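Local coordinates for ribokinase RBSK (Mycobacterium tuberculosis, PDB 3GO6), which probably phosphorylates D-ribose at O-5, using ATP and magnesium, to give the D-ribose 5-phosphate that feeds nucleotide synthesis and the pentose phosphate pathway, at residues 249-258 against 270-279; 29-40 against 110-118. All coordinates share one frame; numbering follows the deposited sequence.

Contact 1: 249-258 against 270-279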
ATOM      1  N   VAL A 249       0.854 -21.361   3.028  1.00 12.89           N
ATOM      2  CA  VAL A 249       1.406 -22.361   3.951  1.00 12.70           C
ATOM      3  C   VAL A 249       0.804 -23.740   3.668  1.00 13.39           C
ATOM      4  O   VAL A 249       1.524 -24.730   3.520  1.00 13.88           O
ATOM      5  CB  VAL A 249       1.225 -21.959   5.449  1.00 12.81           C
ATOM      6  CG1 VAL A 249       1.717 -23.095   6.360  1.00 13.16           C
ATOM      7  CG2 VAL A 249       2.022 -20.665   5.767  1.00 12.17           C
ATOM      8  N   PHE A 250      -0.523 -23.806   3.571  1.00 13.51           N
ATOM      9  CA  PHE A 250      -1.192 -25.072   3.220  1.00 13.25           C
ATOM     10  C   PHE A 250      -0.570 -25.673   1.945  1.00 12.96           C
ATOM     11  O   PHE A 250      -0.214 -26.855   1.923  1.00 13.17           O
ATOM     12  CB  PHE A 250      -2.702 -24.828   3.058  1.00 13.06           C
ATOM     13  CG  PHE A 250      -3.491 -26.062   2.667  1.00 14.05           C
ATOM     14  CD1 PHE A 250      -4.233 -26.753   3.635  1.00 16.10           C
ATOM     15  CD2 PHE A 250      -3.511 -26.513   1.342  1.00 14.01           C
ATOM     16  CE1 PHE A 250      -4.973 -27.902   3.291  1.00 14.28           C
ATOM     17  CE2 PHE A 250      -4.237 -27.662   0.981  1.00 16.64           C
ATOM     18  CZ  PHE A 250      -4.977 -28.356   1.968  1.00 15.14           C
ATOM     19  N   ALA A 251      -0.399 -24.854   0.903  1.00 14.02           N
ATOM     20  CA  ALA A 251       0.078 -25.345  -0.399  1.00 13.56           C
ATOM     21  C   ALA A 251       1.519 -25.843  -0.329  1.00 13.99           C
ATOM     22  O   ALA A 251       1.849 -26.914  -0.871  1.00 13.34           O
ATOM     23  CB  ALA A 251      -0.063 -24.261  -1.463  1.00 14.22           C
ATOM     24  N   GLY A 252       2.380 -25.074   0.343  1.00 13.33           N
ATOM     25  CA  GLY A 252       3.798 -25.447   0.454  1.00 13.22           C
ATOM     26  C   GLY A 252       3.965 -26.721   1.251  1.00 13.49           C
ATOM     27  O   GLY A 252       4.773 -27.596   0.894  1.00 14.33           O
ATOM     28  N   VAL A 253       3.208 -26.838   2.338  1.00 13.44           N
ATOM     29  CA  VAL A 253       3.237 -28.074   3.148  1.00 14.03           C
ATOM     30  C   VAL A 253       2.667 -29.282   2.390  1.00 14.39           C
ATOM     31  O   VAL A 253       3.196 -30.402   2.509  1.00 14.78           O
ATOM     32  CB  VAL A 253       2.527 -27.885   4.510  1.00 14.48           C
ATOM     33  CG1 VAL A 253       2.420 -29.230   5.276  1.00 15.59           C
ATOM     34  CG2 VAL A 253       3.285 -26.861   5.322  1.00 13.06           C
ATOM     35  N   LEU A 254       1.608 -29.062   1.613  1.00 14.77           N
ATOM     36  CA  LEU A 254       1.071 -30.127   0.779  1.00 15.30           C
ATOM     37  C   LEU A 254       2.153 -30.621  -0.191  1.00 15.70           C
ATOM     38  O   LEU A 254       2.370 -31.846  -0.330  1.00 15.94           O
ATOM     39  CB  LEU A 254      -0.195 -29.684   0.031  1.00 15.01           C
ATOM     40  CG  LEU A 254      -1.023 -30.841  -0.540  1.00 14.75           C
ATOM     41  CD1 LEU A 254      -1.774 -31.549   0.596  1.00 15.56           C
ATOM     42  CD2 LEU A 254      -2.017 -30.371  -1.598  1.00 14.51           C
ATOM     43  N   ALA A 255       2.838 -29.682  -0.850  1.00 15.41           N
ATOM     44  CA  ALA A 255       3.921 -30.034  -1.786  1.00 16.16           C
ATOM     45  C   ALA A 255       5.046 -30.806  -1.097  1.00 16.79           C
ATOM     46  O   ALA A 255       5.608 -31.746  -1.679  1.00 16.60           O
ATOM     47  CB  ALA A 255       4.482 -28.784  -2.477  1.00 16.36           C
ATOM     48  N   ALA A 256       5.360 -30.407   0.137  1.00 17.28           N
ATOM     49  CA  ALA A 256       6.451 -31.014   0.903  1.00 18.41           C
ATOM     50  C   ALA A 256       6.134 -32.434   1.391  1.00 19.89           C
ATOM     51  O   ALA A 256       7.052 -33.160   1.817  1.00 20.48           O
ATOM     52  CB  ALA A 256       6.791 -30.135   2.091  1.00 18.13           C
ATOM     53  N   ASN A 257       4.853 -32.817   1.332  1.00 20.37           N
ATOM     54  CA  ASN A 257       4.367 -34.123   1.836  1.00 21.34           C
ATOM     55  C   ASN A 257       3.679 -35.035   0.828  1.00 21.94           C
ATOM     56  O   ASN A 257       3.346 -36.183   1.156  1.00 22.76           O
ATOM     57  CB  ASN A 257       3.435 -33.891   3.035  1.00 20.78           C
ATOM     58  CG  ASN A 257       4.181 -33.409   4.253  1.00 20.75           C
ATOM     59  OD1 ASN A 257       4.743 -34.211   4.991  1.00 23.30           O
ATOM     60  ND2 ASN A 257       4.224 -32.097   4.455  1.00 18.29           N
ATOM     61  N   TRP A 258       3.446 -34.540  -0.384  1.00 22.29           N
ATOM     62  CA  TRP A 258       2.775 -35.309  -1.412  1.00 23.75           C
ATOM     63  C   TRP A 258       3.677 -36.428  -1.972  1.00 25.45           C
ATOM     64  O   TRP A 258       4.836 -36.170  -2.304  1.00 25.49           O
ATOM     65  CB  TRP A 258       2.347 -34.404  -2.556  1.00 22.98           C
ATOM     66  CG  TRP A 258       1.195 -34.953  -3.355  1.00 21.93           C
ATOM     67  CD1 TRP A 258       1.261 -35.622  -4.546  1.00 22.45           C
ATOM     68  CD2 TRP A 258      -0.201 -34.856  -3.024  1.00 21.42           C
ATOM     69  NE1 TRP A 258      -0.010 -35.955  -4.975  1.00 21.83           N
ATOM     70  CE2 TRP A 258      -0.922 -35.502  -4.054  1.00 21.26           C
ATOM     71  CE3 TRP A 258      -0.908 -34.302  -1.946  1.00 20.53           C
ATOM     72  CZ2 TRP A 258      -2.314 -35.575  -4.059  1.00 21.51           C
ATOM     73  CZ3 TRP A 258      -2.288 -34.382  -1.945  1.00 21.67           C
ATOM     74  CH2 TRP A 258      -2.980 -35.028  -2.987  1.00 22.45           C
ATOM     75  N   ARG A 270      -2.306 -38.311   4.464  1.00 21.11           N
ATOM     76  CA  ARG A 270      -1.339 -37.788   5.432  1.00 21.03           C
ATOM     77  C   ARG A 270      -0.857 -36.376   5.018  1.00 20.56           C
ATOM     78  O   ARG A 270      -0.724 -35.494   5.859  1.00 20.34           O
ATOM     79  CB  ARG A 270      -0.155 -38.738   5.567  1.00 21.73           C
ATOM     80  CG  ARG A 270       0.905 -38.286   6.553  1.00 23.86           C
ATOM     81  CD  ARG A 270       2.237 -39.012   6.316  1.00 27.11           C
ATOM     82  NE  ARG A 270       3.330 -38.378   7.065  1.00 29.87           N
ATOM     83  CZ  ARG A 270       4.162 -37.455   6.568  1.00 31.20           C
ATOM     84  NH1 ARG A 270       4.050 -37.041   5.311  1.00 30.11           N
ATOM     85  NH2 ARG A 270       5.102 -36.930   7.340  1.00 31.37           N
ATOM     86  N   ALA A 271      -0.619 -36.174   3.722  1.00 19.92           N
ATOM     87  CA  ALA A 271      -0.218 -34.851   3.211  1.00 19.72           C
ATOM     88  C   ALA A 271      -1.316 -33.832   3.497  1.00 19.23           C
ATOM     89  O   ALA A 271      -1.046 -32.716   3.959  1.00 19.31           O
ATOM     90  CB  ALA A 271       0.071 -34.937   1.700  1.00 19.49           C
ATOM     91  N   LEU A 272      -2.560 -34.208   3.212  1.00 18.85           N
ATOM     92  CA  LEU A 272      -3.726 -33.334   3.468  1.00 19.08           C
ATOM     93  C   LEU A 272      -3.891 -32.957   4.941  1.00 18.61           C
ATOM     94  O   LEU A 272      -4.132 -31.784   5.259  1.00 18.16           O
ATOM     95  CB  LEU A 272      -5.018 -33.953   2.902  1.00 18.67           C
ATOM     96  CG  LEU A 272      -5.120 -34.094   1.368  1.00 20.59           C
ATOM     97  CD1 LEU A 272      -6.134 -35.169   0.978  1.00 22.46           C
ATOM     98  CD2 LEU A 272      -5.498 -32.756   0.699  1.00 20.20           C
ATOM     99  N   ARG A 273      -3.739 -33.944   5.833  1.00 18.81           N
ATOM    100  CA  ARG A 273      -3.806 -33.690   7.282  1.00 19.04           C
ATOM    101  C   ARG A 273      -2.734 -32.702   7.735  1.00 18.62           C
ATOM    102  O   ARG A 273      -3.015 -31.793   8.511  1.00 18.07           O
ATOM    103  CB  ARG A 273      -3.704 -34.993   8.090  1.00 19.14           C
ATOM    104  CG  ARG A 273      -5.019 -35.771   8.071  1.00 21.25           C
ATOM    105  CD  ARG A 273      -4.888 -37.188   8.610  1.00 25.05           C
ATOM    106  NE  ARG A 273      -6.195 -37.844   8.573  1.00 27.71           N
ATOM    107  CZ  ARG A 273      -6.421 -39.143   8.781  1.00 30.85           C
ATOM    108  NH1 ARG A 273      -5.415 -39.975   9.033  1.00 31.32           N
ATOM    109  NH2 ARG A 273      -7.670 -39.613   8.732  1.00 31.33           N
ATOM    110  N   ARG A 274      -1.509 -32.901   7.263  1.00 18.12           N
ATOM    111  CA  ARG A 274      -0.394 -32.040   7.646  1.00 18.25           C
ATOM    112  C   ARG A 274      -0.593 -30.624   7.103  1.00 17.45           C
ATOM    113  O   ARG A 274      -0.353 -29.653   7.807  1.00 17.82           O
ATOM    114  CB  ARG A 274       0.924 -32.647   7.165  1.00 18.03           C
ATOM    115  CG  ARG A 274       1.291 -33.922   7.964  1.00 18.86           C
ATOM    116  CD  ARG A 274       2.594 -34.568   7.523  1.00 19.89           C
ATOM    117  NE  ARG A 274       3.733 -33.732   7.882  1.00 23.79           N
ATOM    118  CZ  ARG A 274       4.267 -33.649   9.101  1.00 26.23           C
ATOM    119  NH1 ARG A 274       3.765 -34.367  10.108  1.00 26.94           N
ATOM    120  NH2 ARG A 274       5.299 -32.830   9.317  1.00 25.58           N
ATOM    121  N   ALA A 275      -1.044 -30.518   5.856  1.00 16.86           N
ATOM    122  CA  ALA A 275      -1.281 -29.214   5.234  1.00 17.15           C
ATOM    123  C   ALA A 275      -2.395 -28.474   5.981  1.00 17.38           C
ATOM    124  O   ALA A 275      -2.282 -27.265   6.246  1.00 16.68           O
ATOM    125  CB  ALA A 275      -1.606 -29.374   3.719  1.00 16.25           C
ATOM    126  N   CYS A 276      -3.446 -29.204   6.368  1.00 17.42           N
ATOM    127  CA  CYS A 276      -4.552 -28.607   7.140  1.00 17.93           C
ATOM    128  C   CYS A 276      -4.066 -28.086   8.490  1.00 16.86           C
ATOM    129  O   CYS A 276      -4.402 -26.964   8.877  1.00 16.37           O
ATOM    130  CB  CYS A 276      -5.716 -29.601   7.336  1.00 17.79           C
ATOM    131  SG  CYS A 276      -6.805 -29.726   5.917  1.00 21.59           S
ATOM    132  N   ALA A 277      -3.253 -28.880   9.188  1.00 17.13           N
ATOM    133  CA  ALA A 277      -2.704 -28.451  10.475  1.00 16.66           C
ATOM    134  C   ALA A 277      -1.803 -27.239  10.335  1.00 17.19           C
ATOM    135  O   ALA A 277      -1.889 -26.311  11.134  1.00 17.73           O
ATOM    136  CB  ALA A 277      -1.948 -29.599  11.178  1.00 17.49           C
ATOM    137  N   ALA A 278      -0.924 -27.245   9.331  1.00 16.86           N
ATOM    138  CA  ALA A 278       0.011 -26.127   9.137  1.00 16.42           C
ATOM    139  C   ALA A 278      -0.714 -24.828   8.793  1.00 16.13           C
ATOM    140  O   ALA A 278      -0.364 -23.758   9.311  1.00 15.98           O
ATOM    141  CB  ALA A 278       1.060 -26.468   8.080  1.00 16.18           C
ATOM    142  N   GLY A 279      -1.729 -24.922   7.944  1.00 15.47           N
ATOM    143  CA  GLY A 279      -2.577 -23.788   7.606  1.00 16.58           C
ATOM    144  C   GLY A 279      -3.235 -23.161   8.821  1.00 17.60           C
ATOM    145  O   GLY A 279      -3.277 -21.927   8.954  1.00 18.02           O
TER
HETATM  146  O   HOH W   1       2.366 -37.965   2.851  1.00 24.60           O
HETATM  147  O   HOH W   2       6.150 -31.901   6.801  1.00 26.63           O
HETATM  148  O   HOH W   3       7.416 -35.008   6.660  1.00 44.73           O

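Contact 2: 29-40 against 110-118. With RIB (alpha-D-ribofuranose), chain C.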
ATOM      1  N   ASN A  29       6.911 -10.974  -4.185  1.00 11.64           N
ATOM      2  CA  ASN A  29       6.409  -9.603  -4.099  1.00 12.32           C
ATOM      3  C   ASN A  29       6.880  -9.030  -2.785  1.00 12.26           C
ATOM      4  O   ASN A  29       7.026  -9.774  -1.821  1.00 12.85           O
ATOM      5  CB  ASN A  29       4.856  -9.574  -4.031  1.00 12.17           C
ATOM      6  CG  ASN A  29       4.187 -10.196  -5.240  1.00 14.11           C
ATOM      7  OD1 ASN A  29       4.605  -9.976  -6.370  1.00 13.85           O
ATOM      8  ND2 ASN A  29       3.130 -10.991  -5.000  1.00 12.12           N
ATOM      9  N   MET A  30       7.083  -7.720  -2.721  1.00 12.51           N
ATOM     10  CA  MET A  30       7.126  -7.051  -1.409  1.00 12.61           C
ATOM     11  C   MET A  30       5.682  -6.744  -0.950  1.00 12.84           C
ATOM     12  O   MET A  30       4.901  -6.189  -1.715  1.00 12.02           O
ATOM     13  CB  MET A  30       7.965  -5.771  -1.486  1.00 13.04           C
ATOM     14  CG  MET A  30       8.194  -5.116  -0.123  1.00 14.25           C
ATOM     15  SD  MET A  30       9.320  -6.054   0.931  1.00 17.97           S
ATOM     16  CE  MET A  30      10.863  -6.017  -0.018  1.00 18.53           C
ATOM     17  N   ASP A  31       5.347  -7.120   0.291  1.00 12.05           N
ATOM     18  CA  ASP A  31       3.997  -7.028   0.823  1.00 12.86           C
ATOM     19  C   ASP A  31       3.877  -5.824   1.729  1.00 12.59           C
ATOM     20  O   ASP A  31       4.709  -5.627   2.624  1.00 13.51           O
ATOM     21  CB  ASP A  31       3.660  -8.266   1.676  1.00 11.83           C
ATOM     22  CG  ASP A  31       3.401  -9.517   0.848  1.00 14.76           C
ATOM     23  OD1 ASP A  31       3.257  -9.406  -0.388  1.00 14.88           O
ATOM     24  OD2 ASP A  31       3.341 -10.625   1.447  1.00 16.63           O
ATOM     25  N   LEU A  32       2.822  -5.052   1.518  1.00 12.23           N
ATOM     26  CA  LEU A  32       2.445  -3.980   2.445  1.00 12.62           C
ATOM     27  C   LEU A  32       1.175  -4.488   3.141  1.00 13.01           C
ATOM     28  O   LEU A  32       0.151  -4.656   2.498  1.00 12.35           O
ATOM     29  CB  LEU A  32       2.187  -2.680   1.693  1.00 11.82           C
ATOM     30  CG  LEU A  32       3.419  -2.115   0.958  1.00 14.11           C
ATOM     31  CD1 LEU A  32       3.010  -0.922   0.129  1.00 13.30           C
ATOM     32  CD2 LEU A  32       4.513  -1.717   1.934  1.00 14.41           C
ATOM     33  N   THR A  33       1.286  -4.797   4.424  1.00 13.50           N
ATOM     34  CA  THR A  33       0.165  -5.384   5.170  1.00 14.78           C
ATOM     35  C   THR A  33      -0.414  -4.324   6.102  1.00 15.28           C
ATOM     36  O   THR A  33       0.307  -3.758   6.926  1.00 16.00           O
ATOM     37  CB  THR A  33       0.570  -6.635   5.963  1.00 14.65           C
ATOM     38  OG1 THR A  33       1.244  -7.573   5.115  1.00 16.60           O
ATOM     39  CG2 THR A  33      -0.662  -7.327   6.601  1.00 14.84           C
ATOM     40  N   PHE A  34      -1.715  -4.075   5.955  1.00 15.36           N
ATOM     41  CA  PHE A  34      -2.451  -3.047   6.682  1.00 15.95           C
ATOM     42  C   PHE A  34      -3.481  -3.737   7.570  1.00 17.63           C
ATOM     43  O   PHE A  34      -4.212  -4.634   7.115  1.00 17.99           O
ATOM     44  CB  PHE A  34      -3.233  -2.142   5.726  1.00 15.21           C
ATOM     45  CG  PHE A  34      -2.376  -1.300   4.797  1.00 15.08           C
ATOM     46  CD1 PHE A  34      -2.212   0.058   5.038  1.00 14.59           C
ATOM     47  CD2 PHE A  34      -1.798  -1.853   3.658  1.00 13.49           C
ATOM     48  CE1 PHE A  34      -1.451   0.874   4.171  1.00 14.95           C
ATOM     49  CE2 PHE A  34      -1.026  -1.059   2.781  1.00 12.77           C
ATOM     50  CZ  PHE A  34      -0.848   0.301   3.039  1.00 14.14           C
ATOM     51  N   VAL A  35      -3.554  -3.311   8.829  1.00 18.30           N
ATOM     52  CA  VAL A  35      -4.622  -3.798   9.713  1.00 19.02           C
ATOM     53  C   VAL A  35      -5.682  -2.708   9.831  1.00 19.59           C
ATOM     54  O   VAL A  35      -5.349  -1.533  10.083  1.00 19.21           O
ATOM     55  CB  VAL A  35      -4.077  -4.234  11.098  1.00 18.95           C
ATOM     56  CG1 VAL A  35      -5.244  -4.544  12.074  1.00 20.36           C
ATOM     57  CG2 VAL A  35      -3.176  -5.441  10.952  1.00 18.32           C
ATOM     58  N   VAL A  36      -6.945  -3.096   9.611  1.00 19.19           N
ATOM     59  CA  VAL A  36      -8.097  -2.194   9.686  1.00 20.13           C
ATOM     60  C   VAL A  36      -9.187  -2.802  10.594  1.00 21.46           C
ATOM     61  O   VAL A  36      -9.122  -3.984  10.956  1.00 20.22           O
ATOM     62  CB  VAL A  36      -8.722  -1.945   8.276  1.00 19.86           C
ATOM     63  CG1 VAL A  36      -7.711  -1.227   7.343  1.00 19.86           C
ATOM     64  CG2 VAL A  36      -9.195  -3.255   7.644  1.00 19.51           C
ATOM     65  N   ASP A  37     -10.178  -1.999  10.966  1.00 22.73           N
ATOM     66  CA  ASP A  37     -11.356  -2.564  11.629  1.00 24.44           C
ATOM     67  C   ASP A  37     -12.235  -3.292  10.604  1.00 24.13           C
ATOM     68  O   ASP A  37     -12.522  -4.475  10.748  1.00 24.30           O
ATOM     69  CB  ASP A  37     -12.157  -1.477  12.347  1.00 25.66           C
ATOM     70  CG  ASP A  37     -13.344  -2.054  13.103  1.00 29.92           C
ATOM     71  OD1 ASP A  37     -13.135  -2.941  13.977  1.00 34.19           O
ATOM     72  OD2 ASP A  37     -14.485  -1.647  12.789  1.00 35.37           O
ATOM     73  N   ALA A  38     -12.606  -2.581   9.546  1.00 24.39           N
ATOM     74  CA  ALA A  38     -13.395  -3.138   8.451  1.00 24.52           C
ATOM     75  C   ALA A  38     -12.686  -2.934   7.102  1.00 24.93           C
ATOM     76  O   ALA A  38     -12.074  -1.886   6.865  1.00 24.74           O
ATOM     77  CB  ALA A  38     -14.770  -2.474   8.411  1.00 24.90           C
ATOM     78  N   LEU A  39     -12.789  -3.916   6.214  1.00 24.56           N
ATOM     79  CA  LEU A  39     -12.274  -3.740   4.850  1.00 25.35           C
ATOM     80  C   LEU A  39     -12.940  -2.533   4.180  1.00 26.16           C
ATOM     81  O   LEU A  39     -14.165  -2.349   4.302  1.00 25.94           O
ATOM     82  CB  LEU A  39     -12.502  -5.005   4.008  1.00 25.22           C
ATOM     83  CG  LEU A  39     -11.887  -6.302   4.537  1.00 24.44           C
ATOM     84  CD1 LEU A  39     -12.416  -7.505   3.765  1.00 25.94           C
ATOM     85  CD2 LEU A  39     -10.339  -6.278   4.483  1.00 25.03           C
ATOM     86  N   PRO A  40     -12.144  -1.700   3.467  1.00 26.70           N
ATOM     87  CA  PRO A  40     -12.734  -0.549   2.762  1.00 27.32           C
ATOM     88  C   PRO A  40     -13.743  -0.986   1.690  1.00 27.87           C
ATOM     89  O   PRO A  40     -13.543  -2.004   1.015  1.00 27.40           O
ATOM     90  CB  PRO A  40     -11.524   0.133   2.097  1.00 27.32           C
ATOM     91  CG  PRO A  40     -10.305  -0.401   2.818  1.00 27.69           C
ATOM     92  CD  PRO A  40     -10.677  -1.785   3.273  1.00 26.88           C
ATOM     93  N   GLY A 110       7.536  -7.253  -7.939  1.00 13.04           N
ATOM     94  CA  GLY A 110       6.102  -7.182  -7.576  1.00 12.39           C
ATOM     95  C   GLY A 110       5.799  -6.512  -6.240  1.00 12.30           C
ATOM     96  O   GLY A 110       6.636  -6.506  -5.333  1.00 12.16           O
ATOM     97  N   THR A 111       4.610  -5.912  -6.134  1.00 12.33           N
ATOM     98  CA  THR A 111       4.144  -5.271  -4.900  1.00 13.65           C
ATOM     99  C   THR A 111       2.770  -5.844  -4.589  1.00 12.90           C
ATOM    100  O   THR A 111       1.926  -5.923  -5.491  1.00 13.11           O
ATOM    101  CB  THR A 111       3.983  -3.716  -5.068  1.00 13.53           C
ATOM    102  OG1 THR A 111       5.235  -3.117  -5.445  1.00 17.81           O
ATOM    103  CG2 THR A 111       3.487  -3.052  -3.742  1.00 15.89           C
ATOM    104  N   ALA A 112       2.529  -6.235  -3.342  1.00 12.44           N
ATOM    105  CA  ALA A 112       1.170  -6.634  -2.968  1.00 12.32           C
ATOM    106  C   ALA A 112       0.634  -5.861  -1.778  1.00 11.88           C
ATOM    107  O   ALA A 112       1.399  -5.497  -0.880  1.00 11.40           O
ATOM    108  CB  ALA A 112       1.111  -8.115  -2.686  1.00 12.15           C
ATOM    109  N   ILE A 113      -0.682  -5.624  -1.774  1.00 11.09           N
ATOM    110  CA  ILE A 113      -1.350  -4.971  -0.648  1.00 12.03           C
ATOM    111  C   ILE A 113      -2.205  -6.035   0.040  1.00 12.38           C
ATOM    112  O   ILE A 113      -3.071  -6.647  -0.597  1.00 12.59           O
ATOM    113  CB  ILE A 113      -2.303  -3.809  -1.100  1.00 11.94           C
ATOM    114  CG1 ILE A 113      -1.579  -2.807  -2.009  1.00 12.78           C
ATOM    115  CG2 ILE A 113      -2.946  -3.097   0.128  1.00 12.75           C
ATOM    116  CD1 ILE A 113      -0.301  -2.219  -1.394  1.00 11.64           C
ATOM    117  N   ILE A 114      -1.953  -6.246   1.323  1.00 12.84           N
ATOM    118  CA  ILE A 114      -2.732  -7.188   2.113  1.00 14.61           C
ATOM    119  C   ILE A 114      -3.490  -6.362   3.153  1.00 14.59           C
ATOM    120  O   ILE A 114      -2.885  -5.582   3.889  1.00 14.83           O
ATOM    121  CB  ILE A 114      -1.848  -8.215   2.857  1.00 14.48           C
ATOM    122  CG1 ILE A 114      -0.671  -8.741   1.993  1.00 18.93           C
ATOM    123  CG2 ILE A 114      -2.729  -9.300   3.551  1.00 15.12           C
ATOM    124  CD1 ILE A 114      -1.041  -9.570   0.929  1.00 21.67           C
ATOM    125  N   VAL A 115      -4.806  -6.533   3.226  1.00 14.82           N
ATOM    126  CA  VAL A 115      -5.582  -5.821   4.239  1.00 15.42           C
ATOM    127  C   VAL A 115      -6.256  -6.861   5.147  1.00 15.91           C
ATOM    128  O   VAL A 115      -6.882  -7.798   4.652  1.00 15.70           O
ATOM    129  CB  VAL A 115      -6.632  -4.894   3.593  1.00 15.36           C
ATOM    130  CG1 VAL A 115      -7.290  -3.983   4.672  1.00 16.27           C
ATOM    131  CG2 VAL A 115      -5.986  -4.046   2.508  1.00 16.78           C
ATOM    132  N   VAL A 116      -6.105  -6.696   6.461  1.00 15.80           N
ATOM    133  CA  VAL A 116      -6.567  -7.703   7.437  1.00 16.29           C
ATOM    134  C   VAL A 116      -7.528  -6.963   8.362  1.00 16.83           C
ATOM    135  O   VAL A 116      -7.173  -5.913   8.909  1.00 16.65           O
ATOM    136  CB  VAL A 116      -5.389  -8.322   8.236  1.00 15.81           C
ATOM    137  CG1 VAL A 116      -5.881  -9.362   9.272  1.00 15.98           C
ATOM    138  CG2 VAL A 116      -4.378  -8.955   7.268  1.00 16.90           C
ATOM    139  N   ASP A 117      -8.751  -7.483   8.472  1.00 17.64           N
ATOM    140  CA  ASP A 117      -9.802  -6.824   9.268  1.00 18.75           C
ATOM    141  C   ASP A 117      -9.964  -7.432  10.671  1.00 19.34           C
ATOM    142  O   ASP A 117      -9.207  -8.329  11.080  1.00 19.58           O
ATOM    143  CB  ASP A 117     -11.147  -6.738   8.490  1.00 18.92           C
ATOM    144  CG  ASP A 117     -11.880  -8.098   8.351  1.00 20.43           C
ATOM    145  OD1 ASP A 117     -11.626  -9.052   9.115  1.00 22.55           O
ATOM    146  OD2 ASP A 117     -12.754  -8.205   7.459  1.00 24.40           O
ATOM    147  N   ALA A 118     -10.952  -6.928  11.412  1.00 20.05           N
ATOM    148  CA  ALA A 118     -11.164  -7.347  12.801  1.00 20.43           C
ATOM    149  C   ALA A 118     -11.497  -8.833  12.994  1.00 20.95           C
ATOM    150  O   ALA A 118     -11.238  -9.395  14.067  1.00 21.96           O
ATOM    151  CB  ALA A 118     -12.222  -6.447  13.460  1.00 20.11           C
TER
HETATM  152  O5  RIB C 305      -1.179 -15.441  -0.381  1.00 20.44           O
HETATM  153  C5  RIB C 305      -0.665 -14.174   0.088  1.00 21.84           C
HETATM  154  C4  RIB C 305       0.335 -13.628  -0.948  1.00 19.40           C
HETATM  155  O4  RIB C 305      -0.404 -13.230  -2.120  1.00 19.95           O
HETATM  156  C3  RIB C 305       1.048 -12.366  -0.494  1.00 18.03           C
HETATM  157  O3  RIB C 305       2.372 -12.592   0.052  1.00 15.22           O
HETATM  158  C2  RIB C 305       1.056 -11.480  -1.727  1.00 16.98           C
HETATM  159  O2  RIB C 305       2.389 -11.164  -2.147  1.00 17.87           O
HETATM  160  C1  RIB C 305       0.271 -12.195  -2.816  1.00 17.44           C
HETATM  161  O1  RIB C 305       1.130 -12.803  -3.789  1.00 15.84           O

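Contact 1: 249-258 against 270-279
R270 reaches N257 with an arm extended from CG to NE, and its NH1 gives a hydrogen bond to N257 OD1 at 2.9 Å, tilted out of the guanidinium plane and bent to 134° at the hydrogen. One water bridges this NH1 to the N257 carbonyl O. The next residue, A271, sits where the backbones come close: its CB is 3.5 Å from N257 O and also touches N257 CB and W258 CE3, while L254 CD1 packs against its carbonyl group. L272 meets the same leucine through CD2 and presents CG to the edge of the W258 indole.

R274 lays its CD over the face of the R270 guanidinium, and the bend at chi3 turns NE to a second, weak bond with N257 OD1; its NH1 forms a salt bridge with D299. The N257 amide is fixed at its other end by ND2, which donates almost straight (169°) to V253 O at 2.8 Å.

At A275 the packing changes to aromatic. CB lies over the middle of the F250 ring, 3.7 Å from the centroid, a CH-pi contact, while C276 SG comes to the ring edge, 3.7 Å from CE1. A278 closes the row, its CB touching both V253 CG2, at 3.6 Å, and V249 CG1.

Two helices running roughly antiparallel, 151° between directions with axes 7.9 Å apart, thus pack through small alanines. They belong to the nucleotide-binding side of the PfkB fold: C276 belongs to the ADP site seen crystallographically in this protein, although no ADP is bound to this chain.

Contact 2: 29-40 against 110-118
D31 and A112 pair in register on two parallel strands, and both turn their side chains to the ribose. From D31 CB, chi1 of -74° sets the carboxylate beside the backbone N. Its CG lies 4.3 Å from I114 CG1, and the two oxygens then divide the sugar between them. OD1 accepts a hydrogen bond from ribose O2 at 2.6 Å and also rests 3.4 Å from A112 CB; OD2 accepts one from O3, again at 2.6 Å. O2 is gripped a second time by N29 ND2, which donates to it nearly straight (170°). A112 CB packs against O2, and I114 CD1 against C3 at 3.8 Å; this face forms one wall of the ribose pocket.

Alternating backbone bonds run from M30 N to G110 O through to V36 N to V116 O, and A118 N to D37 O adds one beyond the strands. On the face away from the sugar, I113 meets L32 CD1 with its CD1 and the F34 ring with its CG2, 3.9 Å from F34 CE2. V115 CG1 touches V36 CG2 and L39 CD2 further along.

In the four-stranded lid sheet, these are the two inner strands, flanked by 50-56 and 122-127. M30 leans on helix 83-94, while L32, F34 and I113 face the second subunit, where L32 meets its counterpart and F34 packs on I113 of that chain.

How the contacts relate
From the N terminus, contact 2 comes first: the chain leaves strand 21-25 of the large sheet, forms strand 29-35, and this pairs with 110-116 after an excursion that includes strand 50-56 and helices 58-68 and 83-94. That loop is closed before contact 1 begins, so the two are in series and neither nest nor cross. Contact 1 closes a short connection between helices 246-257 and 265-282. The centres of the two contacts lie about 25 Å apart, and the contacts do not touch. Contact 2 builds the lid sheet, which also meets the second subunit; contact 1 ties two helices of the main domain together. The ribose-binding cleft and the magnesium site lie between these two parts.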